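Malate dehydrogenase (PDB 4BGV) catalyses the reversible, NAD-dependent oxidation of (S)-malate to oxaloacetate, a step of the tricarboxylic acid cycle, in a hyperacidophilic archaeon. Local coordinates at the interface of chains A and B. Residues are numbered along the deposited sequence; one frame, centred on the assembly and turned at random. Chains: chain A/B, Malate dehydrogenase.

The interface of chains A and B. Residues chain A 15-16, 19, 38, 42, 46; chain B 225, 231-232.
Two helices of the chain A NAD-binding domain, 12-23 and 38-47, receive the start of chain B helix 232-246 and, beside it, the last residue of helix 217-225, B:Tyr225. The patch belongs to a two-fold interface between identical subunits of the deposited tetramer, so it recurs with the chains exchanged. B:Tyr232 is its plug: with CG anti to the carbonyl carbon (chi1 -73°), the ring reaches between the two helices. A:Ile46 runs alongside it in the same direction and lays CG1 over one ring face, 3.6 Å from B:Tyr232 CD2. The opposite face is backed by B:Phe231 of its own chain, through CE2 near the rim. A:Gln19 slides past antiparallel to the tyrosine; with CG anti to the backbone N, it lays CG 3.8 Å from B:Tyr232 CD1, and the bend at chi2 carries the amide on alongside the ring, its plane 68° from the ring plane. Its amide oxygen OE1 shares water 1 with the backbone O of B:Tyr232. Farther out, A:Lys42 crosses B:Tyr225 at about a right angle; its aliphatic CD packs 3.6 Å from ring carbon CE1, while A:Lys42 CA sits at the ring edge in plane. The bend at chi4 (69°) turns the amine away from that phenol and toward water 2. No polar pair bonds directly across this patch; water carries the polar links, here beside the glycine-rich NAD-binding loop at the start of helix 12-23. The phenol OH of B:Tyr232 ends beside the methyl of A:Ala15 and meets two waters: water 2, 2.9 Å from OH, leads to A:Lys42 NZ, and water 3, at the ring edge, lies 2.7 Å from A:Thr16 OG1.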
# COMPACT_ATOMS: atom_id res chain seq x y z
N ALA A 15 -8.34 -13.37 14.73
CA ALA A 15 -8.72 -13.28 13.32
C ALA A 15 -8.38 -11.91 12.71
O ALA A 15 -8.01 -11.82 11.55
CB ALA A 15 -10.19 -13.63 13.13
N THR A 16 -8.46 -10.85 13.52
CA THR A 16 -8.07 -9.53 13.04
C THR A 16 -6.58 -9.53 12.73
O THR A 16 -6.15 -8.98 11.72
CB THR A 16 -8.40 -8.44 14.09
OG1 THR A 16 -9.81 -8.45 14.30
CG2 THR A 16 -7.99 -7.04 13.61
N GLN A 19 -6.19 -11.29 9.42
CA GLN A 19 -6.60 -10.46 8.28
C GLN A 19 -5.60 -9.33 8.06
O GLN A 19 -5.32 -8.95 6.92
CB GLN A 19 -8.01 -9.90 8.49
CG GLN A 19 -8.48 -8.95 7.37
CD GLN A 19 -8.68 -9.65 6.02
OE1 GLN A 19 -9.80 -10.06 5.68
NE2 GLN A 19 -7.61 -9.76 5.23
N LEU A 38 -14.29 -22.79 13.74
CA LEU A 38 -14.05 -21.35 13.87
C LEU A 38 -12.81 -20.88 13.12
O LEU A 38 -12.89 -19.94 12.33
CB LEU A 38 -13.99 -20.90 15.34
CG LEU A 38 -13.84 -19.39 15.57
CD1 LEU A 38 -15.11 -18.67 15.08
CD2 LEU A 38 -13.58 -19.09 17.06
N LYS A 42 -12.74 -18.58 9.78
CA LYS A 42 -12.08 -17.27 9.72
C LYS A 42 -11.05 -17.26 8.60
O LYS A 42 -10.97 -16.30 7.83
CB LYS A 42 -11.43 -16.91 11.07
CG LYS A 42 -12.42 -16.70 12.20
CD LYS A 42 -13.22 -15.40 12.04
CE LYS A 42 -14.19 -15.13 13.23
NZ LYS A 42 -13.48 -14.79 14.50
N ILE A 46 -11.26 -14.90 5.26
CA ILE A 46 -10.12 -14.03 4.96
C ILE A 46 -9.53 -14.36 3.58
O ILE A 46 -9.28 -13.47 2.77
CB ILE A 46 -9.04 -14.13 6.06
CG1 ILE A 46 -9.53 -13.45 7.36
CG2 ILE A 46 -7.72 -13.52 5.59
CD1 ILE A 46 -8.68 -13.77 8.61
N TYR B 225 -18.85 -20.85 10.94
CA TYR B 225 -19.02 -19.91 12.06
C TYR B 225 -20.11 -20.38 13.04
O TYR B 225 -20.05 -20.09 14.25
CB TYR B 225 -19.38 -18.50 11.54
CG TYR B 225 -18.24 -17.69 10.91
CD1 TYR B 225 -16.90 -18.04 11.09
CD2 TYR B 225 -18.52 -16.57 10.15
CE1 TYR B 225 -15.86 -17.28 10.51
CE2 TYR B 225 -17.49 -15.80 9.56
CZ TYR B 225 -16.17 -16.16 9.75
OH TYR B 225 -15.18 -15.39 9.17
N PHE B 231 -18.00 -12.03 6.75
CA PHE B 231 -17.83 -10.57 6.82
C PHE B 231 -16.49 -10.08 6.23
O PHE B 231 -16.42 -8.97 5.70
CB PHE B 231 -18.05 -10.03 8.24
CG PHE B 231 -17.13 -10.64 9.28
CD1 PHE B 231 -17.46 -11.85 9.89
CD2 PHE B 231 -15.97 -9.98 9.66
CE1 PHE B 231 -16.63 -12.41 10.84
CE2 PHE B 231 -15.14 -10.53 10.65
CZ PHE B 231 -15.47 -11.74 11.23
N TYR B 232 -15.44 -10.88 6.30
CA TYR B 232 -14.16 -10.44 5.73
C TYR B 232 -14.21 -10.26 4.21
O TYR B 232 -13.90 -9.18 3.69
CB TYR B 232 -13.00 -11.36 6.13
CG TYR B 232 -12.59 -11.18 7.57
CD1 TYR B 232 -12.05 -9.97 8.03
CD2 TYR B 232 -12.73 -12.22 8.48
CE1 TYR B 232 -11.68 -9.81 9.38
CE2 TYR B 232 -12.35 -12.07 9.83
CZ TYR B 232 -11.82 -10.87 10.26
OH TYR B 232 -11.47 -10.73 11.59
O HOH W 1 -11.33 -8.20 4.26
O HOH W 2 -13.00 -11.97 13.71
O HOH W 3 -11.11 -7.97 12.02